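Local coordinates for protein putative phosphosugar isomerase (Silicibacter pomeroyi DSS-3, PDB 3FJ1) that probably binds phosphosugars through its two SIS domains and may act on them as an isomerase or aminotransferase, although its true activity is not established, at residues R192-P196 with E197-A201; T215-A218 with V219-A223. All coordinates share one frame; numbering follows the deposited sequence. Where two conformers were deposited one is given.

Interaction 1 (R192-P196 with E197-A201)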
ATOM      1  N   ARG A 192      22.602 -19.213  -5.159  1.00 12.96           N
ATOM      2  CA  ARG A 192      23.548 -20.059  -4.405  1.00 15.41           C
ATOM      3  C   ARG A 192      23.833 -19.511  -2.980  1.00 14.67           C
ATOM      4  O   ARG A 192      24.728 -20.013  -2.276  1.00 16.65           O
ATOM      5  CB  ARG A 192      24.836 -20.246  -5.222  1.00 16.25           C
ATOM      6  CG  ARG A 192      24.605 -21.025  -6.538  1.00 17.80           C
ATOM      7  CD  ARG A 192      25.928 -21.396  -7.282  1.00 19.35           C
ATOM      8  NE  ARG A 192      26.534 -20.257  -7.998  1.00 21.11           N
ATOM      9  CZ  ARG A 192      26.323 -19.932  -9.289  1.00 22.49           C
ATOM     10  NH1 ARG A 192      25.550 -20.687 -10.095  1.00 23.52           N
ATOM     11  NH2 ARG A 192      26.929 -18.855  -9.818  1.00 22.08           N
ATOM     12  N   ILE A 193      23.063 -18.518  -2.542  1.00 13.20           N
ATOM     13  CA  ILE A 193      23.197 -17.903  -1.236  1.00 12.41           C
ATOM     14  C   ILE A 193      21.948 -18.308  -0.431  1.00 12.12           C
ATOM     15  O   ILE A 193      20.835 -18.323  -0.993  1.00 12.54           O
ATOM     16  CB  ILE A 193      23.244 -16.374  -1.360  1.00 11.95           C
ATOM     17  CG1 ILE A 193      24.541 -15.964  -2.077  1.00 12.37           C
ATOM     18  CG2 ILE A 193      23.091 -15.722   0.024  1.00 11.49           C
ATOM     19  CD1 ILE A 193      24.583 -14.527  -2.511  1.00 12.41           C
ATOM     20  N   ASP A 194      22.127 -18.742   0.819  1.00 11.73           N
ATOM     21  CA  ASP A 194      20.953 -19.098   1.620  1.00 11.95           C
ATOM     22  C   ASP A 194      20.993 -18.642   3.074  1.00 11.87           C
ATOM     23  O   ASP A 194      20.151 -19.026   3.863  1.00 10.68           O
ATOM     24  CB  ASP A 194      20.574 -20.574   1.435  1.00 12.48           C
ATOM     25  CG  ASP A 194      21.630 -21.526   1.906  1.00 13.14           C
ATOM     26  OD1 ASP A 194      22.462 -21.150   2.763  1.00 12.68           O
ATOM     27  OD2 ASP A 194      21.576 -22.692   1.459  1.00 13.87           O
ATOM     28  N   TRP A 195      21.943 -17.763   3.392  1.00 12.52           N
ATOM     29  CA  TRP A 195      21.953 -17.039   4.669  1.00 12.90           C
ATOM     30  C   TRP A 195      21.709 -17.889   5.908  1.00 13.47           C
ATOM     31  O   TRP A 195      20.772 -17.618   6.677  1.00 13.76           O
ATOM     32  CB  TRP A 195      20.952 -15.863   4.645  1.00 12.57           C
ATOM     33  CG  TRP A 195      21.205 -14.825   3.589  1.00 12.32           C
ATOM     34  CD1 TRP A 195      22.418 -14.457   3.080  1.00 12.59           C
ATOM     35  CD2 TRP A 195      20.235 -13.963   2.964  1.00 12.55           C
ATOM     36  NE1 TRP A 195      22.262 -13.469   2.165  1.00 12.49           N
ATOM     37  CE2 TRP A 195      20.937 -13.127   2.079  1.00 12.48           C
ATOM     38  CE3 TRP A 195      18.853 -13.809   3.082  1.00 12.19           C
ATOM     39  CZ2 TRP A 195      20.299 -12.157   1.280  1.00 12.36           C
ATOM     40  CZ3 TRP A 195      18.224 -12.870   2.289  1.00 12.26           C
ATOM     41  CH2 TRP A 195      18.953 -12.049   1.395  1.00 12.26           C
ATOM     42  N   PRO A 196      22.592 -18.863   6.162  1.00 13.62           N
ATOM     43  CA  PRO A 196      22.428 -19.777   7.318  1.00 13.90           C
ATOM     44  C   PRO A 196      22.257 -19.089   8.684  1.00 14.20           C
ATOM     45  O   PRO A 196      21.486 -19.558   9.515  1.00 13.85           O
ATOM     46  CB  PRO A 196      23.702 -20.640   7.287  1.00 14.04           C
ATOM     47  CG  PRO A 196      24.655 -19.941   6.389  1.00 14.54           C
ATOM     48  CD  PRO A 196      23.843 -19.130   5.412  1.00 14.16           C
ATOM     49  N   GLU A 197      22.973 -17.996   8.891  1.00 15.21           N
ATOM     50  CA  GLU A 197      22.887 -17.214  10.127  1.00 16.40           C
ATOM     51  C   GLU A 197      21.467 -16.661  10.336  1.00 16.14           C
ATOM     52  O   GLU A 197      20.984 -16.626  11.461  1.00 15.22           O
ATOM     53  CB  GLU A 197      23.938 -16.103  10.141  1.00 17.93           C
ATOM     54  CG  GLU A 197      23.792 -15.025   9.031  1.00 18.98           C
ATOM     55  CD  GLU A 197      24.131 -15.511   7.586  1.00 19.60           C
ATOM     56  OE1 GLU A 197      24.536 -16.660   7.356  1.00 21.74           O
ATOM     57  OE2 GLU A 197      24.004 -14.743   6.686  1.00 19.81           O
HETATM   58  N   MSE A 198      20.775 -16.262   9.257  1.00 16.48           N
HETATM   59  CA  MSE A 198      19.393 -15.807   9.372  0.50 16.93           C
HETATM   60  C   MSE A 198      18.470 -16.982   9.708  1.00 15.72           C
HETATM   61  O   MSE A 198      17.554 -16.844  10.476  1.00 15.38           O
HETATM   62  CB  MSE A 198      18.923 -15.148   8.066  0.50 18.54           C
HETATM   63  CG  MSE A 198      17.431 -14.847   8.018  0.50 20.34           C
HETATM   64 SE   MSE A 198      16.937 -13.441   9.260  0.50 23.92          SE
HETATM   65  CE  MSE A 198      17.802 -12.048   8.259  0.50 21.02           C
ATOM     66  N   ARG A 199      18.723 -18.140   9.109  1.00 15.29           N
ATOM     67  CA  ARG A 199      17.874 -19.301   9.344  1.00 15.44           C
ATOM     68  C   ARG A 199      17.936 -19.692  10.841  1.00 14.56           C
ATOM     69  O   ARG A 199      16.913 -19.991  11.461  1.00 14.49           O
ATOM     70  CB  ARG A 199      18.250 -20.465   8.424  1.00 16.52           C
ATOM     71  CG  ARG A 199      18.350 -20.091   6.950  1.00 17.84           C
ATOM     72  CD  ARG A 199      18.216 -21.256   5.987  1.00 18.82           C
ATOM     73  NE  ARG A 199      19.089 -22.403   6.286  1.00 19.81           N
ATOM     74  CZ  ARG A 199      20.303 -22.607   5.796  1.00 19.83           C
ATOM     75  NH1 ARG A 199      20.887 -21.742   5.006  1.00 20.26           N
ATOM     76  NH2 ARG A 199      20.960 -23.699   6.133  1.00 20.01           N
ATOM     77  N   VAL A 200      19.134 -19.686  11.418  1.00 13.89           N
ATOM     78  CA  VAL A 200      19.275 -19.926  12.863  1.00 13.35           C
ATOM     79  C   VAL A 200      18.493 -18.878  13.693  1.00 12.47           C
ATOM     80  O   VAL A 200      17.808 -19.239  14.654  1.00 11.25           O
ATOM     81  CB  VAL A 200      20.766 -19.950  13.292  1.00 13.75           C
ATOM     82  CG1 VAL A 200      20.895 -20.043  14.797  1.00 14.75           C
ATOM     83  CG2 VAL A 200      21.456 -21.111  12.591  1.00 14.70           C
ATOM     84  N   ALA A 201      18.593 -17.606  13.320  1.00 12.09           N
ATOM     85  CA  ALA A 201      17.910 -16.516  14.047  1.00 11.48           C
ATOM     86  C   ALA A 201      16.410 -16.687  13.988  1.00 11.25           C
ATOM     87  O   ALA A 201      15.733 -16.507  14.997  1.00 10.45           O
ATOM     88  CB  ALA A 201      18.269 -15.128  13.519  1.00 10.65           C
TER
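D194 offers one carboxylate and one backbone oxygen to the same nitrogen, NH1 of R199. The carboxylate OD1 of D194 forms a salt bridge to NH1 of R199 at 2.8 Å, a weak hydrogen bond by its angle. The backbone O of D194 accepts the same NH1 along a straighter N-H, 157°. That oxygen lies in the guanidinium plane, while NH1 stands above the carbonyl plane. The carboxylate and guanidinium planes are 77° apart, and NE of R199 carries a second salt bridge, to E326 on helix 308-326. An alanine in place of R199 is likely to leave the carboxylates of D194 and E326 without their shared mate and the loop less firmly tied to the helix start.

W195 is the N-cap of helix 196-204, which leads into strand 208-212 of the second SIS domain's parallel sheet. W195 O accepts N of R199 at 3.2 Å and, weakly, N of M198. The indole runs inward to L258 and T287, and its NE1 bonds to E298 O; W195 CB rests on CB of M198, a selenomethionine, at 4.0 Å.

P196 opens the first turn, its O taking N of V200 at 3.0 Å. P196 CA lies over one face of the R199 guanidinium. E197 places CG between its backbone N and carbonyl carbon (chi1 63°) and bends at chi2, which brings OE1 back to P196 CD at 3.2 Å.

Interaction 2 (T215-A218 with V219-A223)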
ATOM      1  N   THR A 215      13.306   1.875  -3.933  1.00  9.35           N
ATOM      2  CA  THR A 215      12.977   0.741  -4.828  1.00  9.34           C
ATOM      3  C   THR A 215      12.906  -0.598  -4.093  1.00  9.01           C
ATOM      4  O   THR A 215      11.953  -1.392  -4.319  1.00  9.55           O
ATOM      5  CB  THR A 215      13.942   0.674  -6.021  1.00  9.23           C
ATOM      6  OG1 THR A 215      14.045   1.971  -6.624  1.00 10.21           O
ATOM      7  CG2 THR A 215      13.511  -0.373  -7.085  1.00  9.00           C
ATOM      8  N   SER A 216      13.840  -0.828  -3.157  1.00  8.49           N
ATOM      9  CA  SER A 216      13.938  -2.119  -2.482  1.00  9.16           C
ATOM     10  C   SER A 216      12.757  -2.390  -1.533  1.00  9.00           C
ATOM     11  O   SER A 216      12.572  -3.515  -1.063  1.00  8.90           O
ATOM     12  CB  SER A 216      15.264  -2.207  -1.727  1.00 10.07           C
ATOM     13  OG  SER A 216      15.243  -1.392  -0.570  1.00 10.78           O
ATOM     14  N   LEU A 217      11.983  -1.351  -1.218  1.00  8.84           N
ATOM     15  CA  LEU A 217      10.769  -1.562  -0.441  1.00  9.33           C
ATOM     16  C   LEU A 217       9.829  -2.539  -1.131  1.00  8.30           C
ATOM     17  O   LEU A 217       9.122  -3.273  -0.457  1.00  9.22           O
ATOM     18  CB  LEU A 217      10.030  -0.249  -0.154  1.00  9.18           C
ATOM     19  CG  LEU A 217       8.870  -0.328   0.850  1.00  9.92           C
ATOM     20  CD1 LEU A 217       9.207  -0.946   2.205  1.00 11.14           C
ATOM     21  CD2 LEU A 217       8.332   1.120   1.032  1.00 10.20           C
ATOM     22  N   ALA A 218       9.854  -2.592  -2.458  1.00  8.53           N
ATOM     23  CA  ALA A 218       8.971  -3.502  -3.212  1.00  7.93           C
ATOM     24  C   ALA A 218       9.341  -4.962  -2.945  1.00  7.81           C
ATOM     25  O   ALA A 218       8.466  -5.807  -2.730  1.00  7.67           O
ATOM     26  CB  ALA A 218       9.012  -3.172  -4.739  1.00  7.87           C
ATOM     27  N   VAL A 219      10.637  -5.273  -2.944  1.00  7.96           N
ATOM     28  CA  VAL A 219      11.087  -6.656  -2.652  1.00  8.35           C
ATOM     29  C   VAL A 219      11.000  -6.921  -1.133  1.00  7.97           C
ATOM     30  O   VAL A 219      10.795  -8.050  -0.738  1.00  8.15           O
ATOM     31  CB  VAL A 219      12.526  -7.020  -3.236  1.00  8.38           C
ATOM     32  CG1 VAL A 219      12.538  -6.949  -4.790  1.00  8.68           C
ATOM     33  CG2 VAL A 219      13.612  -6.190  -2.593  1.00  9.52           C
ATOM     34  N   SER A 220      11.144  -5.904  -0.270  1.00  7.96           N
ATOM     35  CA  SER A 220      10.917  -6.084   1.158  1.00  8.18           C
ATOM     36  C   SER A 220       9.442  -6.526   1.384  1.00  8.93           C
ATOM     37  O   SER A 220       9.150  -7.430   2.175  1.00  8.59           O
ATOM     38  CB  SER A 220      11.224  -4.784   1.915  1.00  7.95           C
ATOM     39  OG  SER A 220      11.051  -4.965   3.314  1.00  7.62           O
ATOM     40  N   ASN A 221       8.522  -5.916   0.660  1.00  9.15           N
ATOM     41  CA  ASN A 221       7.086  -6.241   0.779  1.00  9.03           C
ATOM     42  C   ASN A 221       6.838  -7.671   0.268  1.00  8.90           C
ATOM     43  O   ASN A 221       6.114  -8.461   0.858  1.00 10.29           O
ATOM     44  CB  ASN A 221       6.232  -5.263  -0.062  1.00  8.83           C
ATOM     45  CG  ASN A 221       6.180  -3.865   0.519  1.00  9.49           C
ATOM     46  OD1 ASN A 221       6.651  -3.628   1.637  1.00  9.11           O
ATOM     47  ND2 ASN A 221       5.612  -2.934  -0.228  1.00  8.93           N
ATOM     48  N   GLU A 222       7.442  -7.983  -0.866  1.00  9.13           N
ATOM     49  CA  GLU A 222       7.326  -9.330  -1.487  1.00  8.85           C
ATOM     50  C   GLU A 222       7.880 -10.399  -0.551  1.00  8.88           C
ATOM     51  O   GLU A 222       7.290 -11.465  -0.397  1.00  9.49           O
ATOM     52  CB  GLU A 222       8.083  -9.336  -2.835  1.00  8.73           C
ATOM     53  CG  GLU A 222       8.367 -10.709  -3.524  1.00  8.59           C
ATOM     54  CD  GLU A 222       7.140 -11.504  -3.968  1.00 10.31           C
ATOM     55  OE1 GLU A 222       6.016 -10.993  -3.856  1.00 10.24           O
ATOM     56  OE2 GLU A 222       7.315 -12.682  -4.430  1.00  9.70           O
ATOM     57  N   ALA A 223       9.014 -10.095   0.070  1.00  8.47           N
ATOM     58  CA  ALA A 223       9.685 -11.023   0.986  1.00  8.54           C
ATOM     59  C   ALA A 223       8.772 -11.380   2.178  1.00  8.71           C
ATOM     60  O   ALA A 223       8.595 -12.566   2.501  1.00  9.36           O
ATOM     61  CB  ALA A 223      11.004 -10.429   1.457  1.00  7.44           C
TER
HETATM   62  O   HOH W   1      12.443  -3.749  -5.258  1.00 28.57           O
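T215 O is gripped by A218 N and by a water that also reaches V219 N. The water gives its hydrogen to T215 O at 2.6 Å and accepts only a weak bond from N of V219. It thus spans the 4.3 Å between T215 O and V219 N, a pair too far apart for a direct bond from residue i to i+4. Regular helical bonding follows at the next residue: S216 O accepts N of S220 at 2.9 Å, L217 O accepts N of N221 at 2.9 Å, and A218 O accepts N of E222 at 3.0 Å.

This is the opening of helix 217-231, the crossover helix of the beta-alpha-beta unit that joins strands 208-212 and 235-239 in the second SIS domain, an alpha/beta fold with a parallel sheet. The hydroxyl of S216 turns back to R213 N and F260 O, fixing this end of the chain segment to the loops after strands 208-212 and 257-259.

Side chains meet mainly one turn apart. L217 swings CG to the far side from its amide (chi1 -170°), which sends CD1 obliquely against OD1 of N221, 3.7 Å away. N221 leans its carboxamide back along the helix, so that OD1 sits 3.3 Å from L217 O, two acceptors side by side. S237 OG, on strand 235-239, bonds to this OD1 and also to OG of S220, tying the helix to that strand. V219 lays CG2 over S216 O at 3.3 Å. The carboxylate of E222 is gripped elsewhere, by K226, Y317 and S53, the last at the start of helix 53-69.

The two contacts follow in series along the chain: helix 196-204, which holds interaction 1, runs into strand 208-212, and the loop after that strand leads to helix 217-231 and interaction 2. The centres of interactions 1 and 2 are about 19 Å apart and their nearest atoms about 8 Å, without touching. Helix 308-326 receives side chains from both, so it bridges the outlying start of helix 196-204 and the buried start of helix 217-231. Interaction 1 lies some 21 Å from the chain centre and packs on strands 257-259 and 284-286. Interaction 2, with its centre only 6 Å from that point, faces helix 53-69 of the first SIS half, and T215 N bonds to Y84 OH of the second subunit.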